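Local coordinates for nicotinate-nucleotide pyrophosphorylase (Francisella tularensis subsp. tularensis, PDB 3TQV), which probably catalyses the conversion of quinolinate and phosphoribosyl pyrophosphate into nicotinate ribonucleotide, carbon dioxide and diphosphate, a step of NAD+ biosynthesis, at residues I36-A41 against I103-R108; F94-N99 against L281-Q286; Q115-T120 against R149-Y154; V128-Q133 against N254-I259; I234-A239 against A260-D265. All blocks are in the same frame, centred on the assembly; numbering follows the deposited sequence.

Three of the five contacts lie on helix 100-130, which spans much of the chain: interaction 1 near its start, interaction 3 in its middle and interaction 4 at its end, with about 44 Å between the centres of 1 and 4. Interaction 2, about 12 Å from interaction 1 between centres, belongs to the four-stranded antiparallel sheet; L283 of its strand 281-285 packs on I103 and E107 of the helix. Interactions 4 and 5, about 14 Å apart between centres, touch through I131 and A260 on the open parallel barrel. Along the chain, interactions 1 and 2 cross, as do 4 and 5. The helix ties the N-terminal sandwich to the barrel, while strand 281-285 returns the C-terminus to the sandwich sheet.

Interaction 1: I36-A41 against I103-R108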
# COMPACT_ATOMS: atom_id res chain seq x y z
N ILE B 36 7.03 -9.00 23.67
CA ILE B 36 6.99 -9.11 25.13
C ILE B 36 5.75 -9.80 25.66
O ILE B 36 5.81 -10.45 26.70
CB ILE B 36 7.16 -7.74 25.85
CG1 ILE B 36 6.00 -6.79 25.52
CG2 ILE B 36 8.51 -7.12 25.53
CD1 ILE B 36 6.06 -5.48 26.30
N THR B 37 4.63 -9.67 24.94
CA THR B 37 3.36 -10.23 25.40
C THR B 37 3.29 -11.72 25.10
O THR B 37 2.62 -12.47 25.81
CB THR B 37 2.15 -9.50 24.77
OG1 THR B 37 2.20 -8.11 25.10
CG2 THR B 37 0.86 -10.07 25.29
N ALA B 38 3.99 -12.16 24.06
CA ALA B 38 4.08 -13.58 23.75
C ALA B 38 4.71 -14.36 24.91
O ALA B 38 4.46 -15.55 25.08
CB ALA B 38 4.87 -13.79 22.47
N GLN B 39 5.50 -13.66 25.71
CA GLN B 39 6.21 -14.28 26.81
C GLN B 39 5.27 -14.71 27.92
O GLN B 39 5.66 -15.44 28.83
CB GLN B 39 7.26 -13.32 27.36
CG GLN B 39 8.47 -13.21 26.45
CD GLN B 39 9.12 -14.56 26.23
OE1 GLN B 39 9.26 -15.35 27.17
NE2 GLN B 39 9.50 -14.85 24.98
N LEU B 40 4.02 -14.25 27.82
CA LEU B 40 3.01 -14.58 28.80
C LEU B 40 2.25 -15.85 28.42
O LEU B 40 1.41 -16.32 29.18
CB LEU B 40 2.04 -13.41 29.00
CG LEU B 40 2.61 -12.07 29.50
CD1 LEU B 40 1.60 -10.96 29.32
CD2 LEU B 40 3.04 -12.14 30.97
N ALA B 41 2.54 -16.41 27.25
CA ALA B 41 1.83 -17.61 26.81
C ALA B 41 2.59 -18.89 27.14
O ALA B 41 3.81 -18.89 27.22
CB ALA B 41 1.53 -17.54 25.33
N ILE B 103 3.86 -18.64 16.78
CA ILE B 103 2.65 -18.41 16.01
C ILE B 103 2.03 -17.04 16.30
O ILE B 103 1.64 -16.32 15.37
CB ILE B 103 1.61 -19.51 16.28
CG1 ILE B 103 2.04 -20.83 15.64
CG2 ILE B 103 0.25 -19.11 15.73
CD1 ILE B 103 1.19 -22.02 16.05
N LEU B 104 1.93 -16.69 17.59
CA LEU B 104 1.32 -15.43 17.97
C LEU B 104 2.15 -14.27 17.47
O LEU B 104 1.65 -13.15 17.30
CB LEU B 104 1.16 -15.33 19.50
CG LEU B 104 0.09 -16.21 20.15
CD1 LEU B 104 0.04 -15.99 21.66
CD2 LEU B 104 -1.28 -16.00 19.49
N THR B 105 3.43 -14.54 17.23
CA THR B 105 4.35 -13.52 16.78
C THR B 105 4.35 -13.44 15.26
O THR B 105 4.32 -12.34 14.69
CB THR B 105 5.77 -13.78 17.31
OG1 THR B 105 5.75 -13.66 18.74
CG2 THR B 105 6.75 -12.78 16.72
N ALA B 106 4.35 -14.60 14.61
CA ALA B 106 4.29 -14.65 13.15
C ALA B 106 3.03 -13.95 12.62
O ALA B 106 3.04 -13.36 11.52
CB ALA B 106 4.32 -16.10 12.69
N GLU B 107 1.98 -14.01 13.42
CA GLU B 107 0.62 -13.69 13.00
C GLU B 107 0.45 -12.43 12.14
O GLU B 107 0.15 -12.52 10.94
CB GLU B 107 -0.27 -13.59 14.22
CG GLU B 107 -1.73 -13.49 13.86
CD GLU B 107 -2.62 -13.29 15.07
OE1 GLU B 107 -2.25 -13.78 16.16
OE2 GLU B 107 -3.67 -12.63 14.93
N ARG B 108 0.60 -11.28 12.78
CA ARG B 108 0.31 -9.99 12.18
C ARG B 108 1.07 -9.80 10.85
O ARG B 108 0.48 -9.42 9.83
CB ARG B 108 0.67 -8.89 13.18
CG ARG B 108 -0.09 -7.58 13.06
CD ARG B 108 -1.00 -7.52 11.86
NE ARG B 108 -2.29 -8.11 12.18
CZ ARG B 108 -3.28 -8.28 11.31
NH1 ARG B 108 -3.13 -7.91 10.05
NH2 ARG B 108 -4.42 -8.82 11.72
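A38 and A41, in and just after a short 3-10 turn, lie against L104 and T105 on the first turns of helix 100-130, the helix that packs on the antiparallel sheet in the N-terminal α/β sandwich of this phosphoribosyltransferase family. The closer part is centred on A38, whose CB meets T105 OG1 at 3.8 Å; both residues are buried. With chi1 at -65°, OG1 lies beside its own backbone N and is directed at the turn, where it is hydrogen-bonded to D35 OD2 and also to R101 O. The other carboxylate oxygen of D35 accepts a hydrogen bond from the backbone N of A38, so one side chain links the start of the turn to the helix. At the looser side, L104 is partly exposed. No hydrogen bond joins the two segments directly, and they bury just 112 Å² between them. T37 uses its hydroxyl on another partner, the backbone N of L173 of the second subunit, which places the loop between the helix and the dimer partner. Across the looser side, A41 CB only approaches the methyl end of L104, 4.3 Å from L104 CD1.

Interaction 2: F94-N99 against L281-Q286; sequences FELKGN and LSLQVQ
Strands 94-97 and 281-285, which bring F94 and L96 over to L283, run parallel to each other but are not neighbours: strand 45-52 lies between them and is antiparallel to both, and the nearest CA atoms, of L96 and V285, are 8.7 Å apart. The backbones therefore share no hydrogen bond, and the contact is made by side chains reaching across the intervening strand 45-52. L283 supplies one methyl, CD1, to both partners. Its CG is anti to the backbone N (chi1 -176°), which carries the branch toward the other strand. There CD1 lies 4.1 Å from L96 CD1, the two leucine side chains crossing at about a right angle. The same methyl approaches the F94 ring obliquely, 4.3 Å from CE1. The F94 ring also has L96 CG at its edge, in plane. Helix 100-130 touches L283 too. Away from this apolar cluster, Q284 NE2 donates to S282 OG at 2.7 Å; OG lies near the amide plane, but the bond is bent, 130° at the hydrogen. An antiparallel sheet whose apolar face is covered by a long helix is the layered core of the N-terminal α/β sandwich, here completed by a strand from the C-terminus.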
# COMPACT_ATOMS: atom_id res chain seq x y z
N PHE B 94 -5.08 -21.68 5.12
CA PHE B 94 -3.98 -22.53 5.53
C PHE B 94 -4.15 -22.94 6.97
O PHE B 94 -4.97 -22.38 7.68
CB PHE B 94 -2.62 -21.84 5.31
CG PHE B 94 -2.38 -20.63 6.18
CD1 PHE B 94 -1.86 -20.77 7.47
CD2 PHE B 94 -2.68 -19.36 5.72
CE1 PHE B 94 -1.64 -19.66 8.28
CE2 PHE B 94 -2.47 -18.25 6.51
CZ PHE B 94 -1.95 -18.39 7.80
N GLU B 95 -3.40 -23.95 7.39
CA GLU B 95 -3.43 -24.41 8.77
C GLU B 95 -2.04 -24.44 9.34
O GLU B 95 -1.05 -24.65 8.63
CB GLU B 95 -4.07 -25.79 8.87
CG GLU B 95 -5.58 -25.76 8.69
CD GLU B 95 -6.18 -27.14 8.51
OE1 GLU B 95 -5.44 -28.07 8.15
OE2 GLU B 95 -7.41 -27.28 8.74
N LEU B 96 -1.96 -24.18 10.63
CA LEU B 96 -0.68 -24.13 11.31
C LEU B 96 -0.66 -25.15 12.43
O LEU B 96 -1.67 -25.41 13.09
CB LEU B 96 -0.40 -22.72 11.85
CG LEU B 96 -0.23 -21.50 10.93
CD1 LEU B 96 0.02 -20.25 11.75
CD2 LEU B 96 0.90 -21.66 9.91
N LYS B 97 0.51 -25.75 12.61
CA LYS B 97 0.79 -26.55 13.79
C LYS B 97 2.16 -26.12 14.30
O LYS B 97 3.15 -26.13 13.54
CB LYS B 97 0.75 -28.03 13.43
CG LYS B 97 1.37 -28.95 14.45
CD LYS B 97 0.31 -29.65 15.30
CE LYS B 97 0.83 -31.00 15.83
NZ LYS B 97 0.66 -32.11 14.84
N GLY B 98 2.23 -25.70 15.55
CA GLY B 98 3.52 -25.33 16.09
C GLY B 98 3.46 -24.63 17.42
O GLY B 98 2.48 -24.75 18.14
N ASN B 99 4.53 -23.89 17.73
CA ASN B 99 4.66 -23.20 19.01
C ASN B 99 3.76 -21.98 19.14
O ASN B 99 3.72 -21.14 18.25
CB ASN B 99 6.13 -22.82 19.23
CG ASN B 99 6.33 -22.07 20.53
OD1 ASN B 99 6.20 -20.85 20.59
ND2 ASN B 99 6.65 -22.81 21.59
N LEU B 281 -8.99 -10.78 7.00
CA LEU B 281 -8.47 -12.08 7.36
C LEU B 281 -8.58 -12.23 8.85
O LEU B 281 -8.83 -11.26 9.54
CB LEU B 281 -7.00 -12.20 6.96
CG LEU B 281 -6.74 -12.07 5.47
CD1 LEU B 281 -5.28 -12.38 5.16
CD2 LEU B 281 -7.68 -12.99 4.71
N SER B 282 -8.38 -13.44 9.34
CA SER B 282 -8.31 -13.68 10.76
C SER B 282 -7.50 -14.97 11.03
O SER B 282 -7.67 -15.97 10.34
CB SER B 282 -9.72 -13.75 11.35
OG SER B 282 -9.69 -14.01 12.73
N LEU B 283 -6.59 -14.94 11.99
CA LEU B 283 -5.93 -16.17 12.40
C LEU B 283 -6.61 -16.72 13.66
O LEU B 283 -6.62 -16.09 14.71
CB LEU B 283 -4.44 -15.93 12.67
CG LEU B 283 -3.62 -17.18 13.02
CD1 LEU B 283 -3.42 -18.02 11.78
CD2 LEU B 283 -2.28 -16.82 13.62
N GLN B 284 -7.22 -17.89 13.55
CA GLN B 284 -7.81 -18.51 14.73
C GLN B 284 -6.79 -19.48 15.36
O GLN B 284 -6.40 -20.49 14.76
CB GLN B 284 -9.15 -19.20 14.40
CG GLN B 284 -10.20 -18.25 13.79
CD GLN B 284 -10.72 -17.21 14.79
OE1 GLN B 284 -11.09 -17.55 15.91
NE2 GLN B 284 -10.74 -15.94 14.37
N VAL B 285 -6.34 -19.12 16.56
CA VAL B 285 -5.31 -19.86 17.26
C VAL B 285 -5.87 -20.71 18.39
O VAL B 285 -6.17 -20.20 19.47
CB VAL B 285 -4.23 -18.90 17.83
CG1 VAL B 285 -3.20 -19.66 18.66
CG2 VAL B 285 -3.53 -18.17 16.71
N GLN B 286 -6.02 -22.01 18.12
CA GLN B 286 -6.33 -23.01 19.14
C GLN B 286 -6.80 -24.34 18.55
O GLN B 286 -7.92 -24.45 18.07
CB GLN B 286 -7.36 -22.50 20.15
CG GLN B 286 -6.74 -22.17 21.50
CD GLN B 286 -5.85 -23.29 22.00
OE1 GLN B 286 -5.04 -23.84 21.26
NE2 GLN B 286 -6.02 -23.65 23.27

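Interaction 3: Q115-T120 against R149-Y154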
# COMPACT_ATOMS: atom_id res chain seq x y z
N GLN B 115 -3.21 -9.96 3.26
CA GLN B 115 -4.20 -8.87 3.16
C GLN B 115 -3.95 -8.02 1.95
O GLN B 115 -4.85 -7.69 1.19
CB GLN B 115 -4.03 -7.91 4.32
CG GLN B 115 -4.72 -8.27 5.58
CD GLN B 115 -4.32 -7.32 6.67
OE1 GLN B 115 -3.57 -6.36 6.45
NE2 GLN B 115 -4.83 -7.57 7.86
N MSE B 116 -2.69 -7.64 1.83
CA MSE B 116 -2.28 -6.65 0.88
C MSE B 116 -2.28 -7.22 -0.53
O MSE B 116 -3.00 -6.74 -1.41
CB MSE B 116 -0.88 -6.17 1.24
CG MSE B 116 -0.43 -4.99 0.44
SE MSE B 116 1.49 -4.87 0.46
CE MSE B 116 1.70 -3.64 -1.04
N LEU B 117 -1.48 -8.26 -0.72
CA LEU B 117 -1.29 -8.85 -2.03
C LEU B 117 -2.57 -9.48 -2.56
O LEU B 117 -2.87 -9.39 -3.75
CB LEU B 117 -0.15 -9.87 -2.00
CG LEU B 117 1.17 -9.21 -1.59
CD1 LEU B 117 2.27 -10.24 -1.33
CD2 LEU B 117 1.61 -8.18 -2.62
N SER B 118 -3.33 -10.12 -1.67
CA SER B 118 -4.60 -10.70 -2.08
C SER B 118 -5.52 -9.54 -2.41
O SER B 118 -6.39 -9.65 -3.27
CB SER B 118 -5.20 -11.55 -0.97
OG SER B 118 -4.33 -12.59 -0.60
N GLY B 119 -5.32 -8.43 -1.71
CA GLY B 119 -6.08 -7.24 -2.01
C GLY B 119 -5.84 -6.85 -3.45
O GLY B 119 -6.77 -6.78 -4.26
N THR B 120 -4.57 -6.59 -3.77
CA THR B 120 -4.19 -6.27 -5.12
C THR B 120 -4.70 -7.28 -6.14
O THR B 120 -5.22 -6.88 -7.18
CB THR B 120 -2.68 -6.10 -5.26
OG1 THR B 120 -2.28 -4.90 -4.59
CG2 THR B 120 -2.28 -5.99 -6.75
N ARG B 149 7.33 -3.42 -6.13
CA ARG B 149 7.16 -3.41 -7.58
C ARG B 149 6.85 -4.81 -8.09
O ARG B 149 5.80 -5.04 -8.69
CB ARG B 149 8.41 -2.86 -8.26
CG ARG B 149 8.53 -3.23 -9.72
CD ARG B 149 7.64 -2.40 -10.63
NE ARG B 149 8.12 -1.02 -10.69
CZ ARG B 149 7.38 0.01 -10.32
NH1 ARG B 149 6.15 -0.21 -9.90
NH2 ARG B 149 7.86 1.24 -10.37
N LEU B 150 7.77 -5.73 -7.84
CA LEU B 150 7.60 -7.10 -8.31
C LEU B 150 6.45 -7.82 -7.59
O LEU B 150 5.66 -8.54 -8.21
CB LEU B 150 8.93 -7.86 -8.19
CG LEU B 150 9.99 -7.44 -9.22
CD1 LEU B 150 11.31 -8.16 -8.95
CD2 LEU B 150 9.53 -7.69 -10.66
N ALA B 151 6.37 -7.61 -6.28
CA ALA B 151 5.31 -8.20 -5.47
C ALA B 151 3.93 -7.86 -6.04
O ALA B 151 3.07 -8.74 -6.12
CB ALA B 151 5.42 -7.73 -4.01
N GLN B 152 3.73 -6.60 -6.44
CA GLN B 152 2.46 -6.19 -7.05
C GLN B 152 2.26 -6.64 -8.52
O GLN B 152 1.15 -6.89 -8.96
CB GLN B 152 2.24 -4.68 -6.88
CG GLN B 152 2.03 -4.26 -5.43
CD GLN B 152 1.18 -3.00 -5.28
OE1 GLN B 152 -0.03 -3.07 -4.97
NE2 GLN B 152 1.79 -1.84 -5.51
N LYS B 153 3.34 -6.72 -9.29
CA LYS B 153 3.27 -7.26 -10.64
C LYS B 153 2.79 -8.71 -10.54
O LYS B 153 1.95 -9.17 -11.32
CB LYS B 153 4.64 -7.20 -11.30
CG LYS B 153 5.19 -5.79 -11.54
CD LYS B 153 4.48 -5.12 -12.70
CE LYS B 153 5.06 -3.77 -13.04
NZ LYS B 153 4.24 -3.07 -14.09
N TYR B 154 3.32 -9.42 -9.56
CA TYR B 154 2.91 -10.79 -9.29
C TYR B 154 1.42 -10.86 -8.90
O TYR B 154 0.66 -11.66 -9.44
CB TYR B 154 3.82 -11.42 -8.23
CG TYR B 154 3.45 -12.83 -7.87
CD1 TYR B 154 3.61 -13.86 -8.78
CD2 TYR B 154 2.92 -13.13 -6.62
CE1 TYR B 154 3.25 -15.15 -8.47
CE2 TYR B 154 2.56 -14.43 -6.29
CZ TYR B 154 2.73 -15.43 -7.22
OH TYR B 154 2.37 -16.74 -6.91
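T120 and Q152 cross at about a right angle, the threonine presenting its branched end to the long side chain of the glutamine. Q152 leaves its helix with CG beside the backbone N (chi1 -67°) and runs on extended, which carries the amide group over toward helix 115-120. T120 OG1 lies 4.0 Å from Q152 CD, while the threonine methyl CG2 turns to the backbone, 4.2 Å from Q152 O. From the preceding turn M116, a selenomethionine in this crystal, reaches out from its helix, extended, and its terminal CE reaches the same amide, 4.3 Å from CD. The amide of Q152 therefore has a hydroxyl and a methyl for neighbours, one helical turn apart on helix 115-120. The short segments of helices 100-130 and 149-159 approach to 9.4 Å between axes at an angle of 49°, packing the long helix that runs from the N-terminal sandwich against a helix of the C-terminal barrel region. L117 forms the apolar half of the contact. Its CD2 sits 4.1 Å from A151 CB and 3.8 Å from A151 O, so one methyl touches both the small side chain and the carbonyl of the facing helix. F63 of helix 61-71 touches both L117 and A151, adding a third helix to this side. The Q152 side chain lies about 8 Å from that of K143, a predicted substrate-binding residue. M116 also packs on I145 of the second subunit, and R149 N is hydrogen-bonded to E29 of that subunit.

Interaction 4: V128-Q133 against N254-I259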
# COMPACT_ATOMS: atom_id res chain seq x y z
N VAL B 128 -11.06 -7.66 -14.38
CA VAL B 128 -10.97 -8.69 -15.39
C VAL B 128 -12.33 -9.34 -15.66
O VAL B 128 -12.76 -9.45 -16.82
CB VAL B 128 -9.91 -9.77 -15.07
CG1 VAL B 128 -9.69 -10.67 -16.28
CG2 VAL B 128 -8.60 -9.12 -14.69
N LYS B 129 -13.02 -9.76 -14.61
CA LYS B 129 -14.35 -10.32 -14.83
C LYS B 129 -15.25 -9.29 -15.52
O LYS B 129 -16.11 -9.64 -16.34
CB LYS B 129 -14.97 -10.86 -13.54
CG LYS B 129 -14.22 -12.07 -12.95
CD LYS B 129 -14.39 -13.37 -13.79
CE LYS B 129 -13.04 -13.92 -14.38
NZ LYS B 129 -12.60 -13.34 -15.71
N LEU B 130 -15.04 -8.01 -15.24
CA LEU B 130 -15.87 -6.97 -15.86
C LEU B 130 -15.73 -6.94 -17.37
O LEU B 130 -16.65 -6.52 -18.08
CB LEU B 130 -15.58 -5.58 -15.27
CG LEU B 130 -16.23 -5.31 -13.91
CD1 LEU B 130 -15.94 -3.89 -13.41
CD2 LEU B 130 -17.73 -5.57 -13.96
N ILE B 131 -14.58 -7.39 -17.87
CA ILE B 131 -14.28 -7.26 -19.29
C ILE B 131 -14.04 -8.61 -19.94
O ILE B 131 -13.37 -8.70 -20.97
CB ILE B 131 -13.06 -6.35 -19.56
CG1 ILE B 131 -11.74 -7.06 -19.22
CG2 ILE B 131 -13.18 -5.00 -18.80
CD1 ILE B 131 -10.52 -6.31 -19.73
N SER B 132 -14.60 -9.65 -19.32
CA SER B 132 -14.35 -11.03 -19.75
C SER B 132 -15.03 -11.36 -21.08
O SER B 132 -14.60 -12.27 -21.80
CB SER B 132 -14.80 -12.01 -18.66
OG SER B 132 -16.14 -11.78 -18.25
N GLN B 133 -16.07 -10.60 -21.41
CA GLN B 133 -16.79 -10.77 -22.66
C GLN B 133 -16.09 -10.12 -23.87
O GLN B 133 -16.43 -10.41 -25.02
CB GLN B 133 -18.21 -10.21 -22.52
CG GLN B 133 -19.11 -11.08 -21.68
CD GLN B 133 -20.31 -10.32 -21.14
OE1 GLN B 133 -20.29 -9.09 -21.02
NE2 GLN B 133 -21.36 -11.05 -20.79
N ASN B 254 -15.75 1.67 -13.06
CA ASN B 254 -16.91 2.36 -13.60
C ASN B 254 -16.75 2.87 -15.03
O ASN B 254 -17.73 3.26 -15.66
CB ASN B 254 -17.36 3.48 -12.66
CG ASN B 254 -17.95 2.95 -11.37
OD1 ASN B 254 -19.04 2.38 -11.36
ND2 ASN B 254 -17.23 3.14 -10.27
N SER B 255 -15.52 2.84 -15.55
CA SER B 255 -15.27 3.35 -16.90
C SER B 255 -14.72 2.29 -17.85
O SER B 255 -14.78 2.44 -19.07
CB SER B 255 -14.32 4.55 -16.83
OG SER B 255 -13.05 4.16 -16.35
N ILE B 256 -14.21 1.20 -17.28
CA ILE B 256 -13.51 0.17 -18.05
C ILE B 256 -14.37 -0.53 -19.12
O ILE B 256 -13.89 -0.78 -20.23
CB ILE B 256 -12.86 -0.86 -17.11
CG1 ILE B 256 -11.95 -1.82 -17.90
CG2 ILE B 256 -13.94 -1.59 -16.33
CD1 ILE B 256 -11.09 -2.77 -17.05
N VAL B 257 -15.63 -0.81 -18.80
CA VAL B 257 -16.53 -1.51 -19.71
C VAL B 257 -16.85 -0.74 -20.99
O VAL B 257 -16.87 -1.30 -22.09
CB VAL B 257 -17.87 -1.86 -19.02
CG1 VAL B 257 -18.88 -2.39 -20.04
CG2 VAL B 257 -17.64 -2.84 -17.89
N ALA B 258 -17.12 0.56 -20.83
CA ALA B 258 -17.36 1.43 -21.97
C ALA B 258 -16.16 1.42 -22.92
O ALA B 258 -16.31 1.33 -24.15
CB ALA B 258 -17.63 2.84 -21.50
N ILE B 259 -14.96 1.52 -22.35
CA ILE B 259 -13.73 1.49 -23.12
C ILE B 259 -13.48 0.12 -23.74
O ILE B 259 -13.04 0.01 -24.89
CB ILE B 259 -12.53 1.86 -22.25
CG1 ILE B 259 -12.64 3.34 -21.86
CG2 ILE B 259 -11.23 1.58 -22.98
CD1 ILE B 259 -12.12 3.65 -20.47
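The flat group that touches across this contact is a backbone peptide: L130 O meets V257 CG2 at 3.8 Å, and the methyl stands well out of the peptide plane, to one side and beyond the oxygen. No aromatic ring or side-chain amide takes part; everything else that meets is aliphatic. V257 directs CG2 at the last turn of helix 100-130 because this branch lies anti to its carbonyl carbon (chi1 171°). The same methyl is 4.3 Å from L130 CB, so it touches both the main chain and the root of the side chain. L130 reaches further along with CD1, which comes to 4.2 Å from I256 CG2 where L130 is exposed. Helix 100-130 ends here, and the short helix 256-260 it meets belongs to the open α/β barrel of the C-terminal domain; it follows strand 244-248 and precedes strand 266-268 in the chain. The deeper half of the contact belongs to I131 and I256, whose side chains cross at about a right angle. I131 turns CG2 across the end of I256, 3.5 Å from both CG1 and CD1. I256 also packs on L138 of the edge strand 137-139 and I267 of the neighbouring strand 266-268, and its side chain lies about 5 Å from that of V269, a predicted substrate-binding residue. On the outer side, V257 touches Y134 and L130 touches R253.

Interaction 5: I234-A239 against A260-D265; sequences IAVSIA and AKTGVD
Two valine torsions set this contact: V236 has chi1 at 170° and V264 at -83°, and in each the methyl that does the touching is the one anti to its carbonyl carbon and beside its backbone N. These methyls, V236 CG2 and V264 CG1, meet at 3.5 Å with the side chains crossing at about a right angle. V236 points from helix 229-239 toward the loop that follows helix 256-260, and alone in its segment carries the contact. Besides V264, its CG2 faces the backbone of the turn, 4.0 Å from T262 O and 4.4 Å from G263 C. That turn is held from within. G263 N donates to A260 O in a type I beta turn, and G263 takes a positive phi where the chain leaves the helix. T262 OG1 accepts from V264 N at 3.3 Å, nearly straight at 159°, closing an ST turn; the same hydroxyl is hydrogen-bonded to I259 O. The loop thus enters strand 266-268 of the parallel barrel with the V264 side chain buried, where L245 and V247 of strand 244-248 and I232 of helix 229-239 also touch it. V264 O and T136 OG1 are hydrogen-bonded, tying the loop to the chain just ahead of strand 137-139. Since no hydrogen bond runs between the segments, helix 229-239 is held against this loop by apolar packing, while the T262 hydroxyl is taken up inside the turn and by the preceding helix.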
# COMPACT_ATOMS: atom_id res chain seq x y z
N ILE B 234 -11.90 5.65 -33.60
CA ILE B 234 -11.04 6.02 -34.72
C ILE B 234 -9.71 5.28 -34.67
O ILE B 234 -9.27 4.72 -35.67
CB ILE B 234 -10.67 7.50 -34.68
CG1 ILE B 234 -11.92 8.38 -34.51
CG2 ILE B 234 -9.86 7.86 -35.91
CD1 ILE B 234 -12.83 8.43 -35.71
N ALA B 235 -9.08 5.32 -33.49
CA ALA B 235 -7.75 4.78 -33.27
C ALA B 235 -7.69 3.31 -33.62
O ALA B 235 -6.82 2.87 -34.39
CB ALA B 235 -7.30 4.99 -31.81
N VAL B 236 -8.62 2.55 -33.06
CA VAL B 236 -8.73 1.13 -33.34
C VAL B 236 -8.75 0.84 -34.84
O VAL B 236 -8.02 -0.03 -35.30
CB VAL B 236 -9.98 0.52 -32.70
CG1 VAL B 236 -10.20 -0.91 -33.21
CG2 VAL B 236 -9.88 0.57 -31.16
N SER B 237 -9.58 1.57 -35.60
CA SER B 237 -9.59 1.42 -37.06
C SER B 237 -8.22 1.68 -37.66
O SER B 237 -7.71 0.89 -38.47
CB SER B 237 -10.60 2.36 -37.73
OG SER B 237 -11.93 1.89 -37.58
N ILE B 238 -7.62 2.80 -37.27
CA ILE B 238 -6.31 3.18 -37.77
C ILE B 238 -5.25 2.14 -37.44
O ILE B 238 -4.34 1.90 -38.24
CB ILE B 238 -5.89 4.57 -37.21
CG1 ILE B 238 -6.84 5.65 -37.74
CG2 ILE B 238 -4.45 4.90 -37.55
CD1 ILE B 238 -6.57 7.03 -37.19
N ALA B 239 -5.36 1.51 -36.27
CA ALA B 239 -4.25 0.73 -35.75
C ALA B 239 -4.36 -0.74 -36.07
O ALA B 239 -3.37 -1.48 -36.00
CB ALA B 239 -4.08 0.95 -34.22
N ALA B 260 -13.76 -0.93 -22.98
CA ALA B 260 -13.53 -2.28 -23.48
C ALA B 260 -14.46 -2.61 -24.65
O ALA B 260 -14.14 -3.45 -25.49
CB ALA B 260 -13.69 -3.28 -22.36
N LYS B 261 -15.61 -1.94 -24.71
CA LYS B 261 -16.57 -2.16 -25.79
C LYS B 261 -16.03 -1.69 -27.15
O LYS B 261 -16.62 -1.97 -28.20
CB LYS B 261 -17.91 -1.47 -25.48
CG LYS B 261 -18.70 -2.13 -24.38
CD LYS B 261 -20.01 -1.39 -24.04
CE LYS B 261 -20.85 -2.18 -23.04
NZ LYS B 261 -22.08 -1.47 -22.63
N THR B 262 -14.91 -0.98 -27.11
CA THR B 262 -14.32 -0.39 -28.31
C THR B 262 -13.44 -1.41 -28.98
O THR B 262 -13.22 -1.35 -30.19
CB THR B 262 -13.44 0.84 -27.97
OG1 THR B 262 -12.23 0.39 -27.36
CG2 THR B 262 -14.16 1.77 -27.03
N GLY B 263 -12.92 -2.35 -28.18
CA GLY B 263 -12.10 -3.42 -28.69
C GLY B 263 -10.62 -3.11 -28.78
O GLY B 263 -9.87 -3.81 -29.48
N VAL B 264 -10.17 -2.06 -28.10
CA VAL B 264 -8.74 -1.86 -28.01
C VAL B 264 -8.16 -3.07 -27.31
O VAL B 264 -8.81 -3.65 -26.43
CB VAL B 264 -8.36 -0.65 -27.18
CG1 VAL B 264 -8.45 0.62 -28.02
CG2 VAL B 264 -9.24 -0.62 -25.89
N ASP B 265 -6.93 -3.43 -27.71
CA ASP B 265 -6.28 -4.63 -27.23
C ASP B 265 -6.12 -4.60 -25.71
O ASP B 265 -6.40 -5.59 -25.02
CB ASP B 265 -4.89 -4.75 -27.87
CG ASP B 265 -4.90 -4.50 -29.37
OD1 ASP B 265 -5.55 -5.27 -30.12
OD2 ASP B 265 -4.24 -3.54 -29.82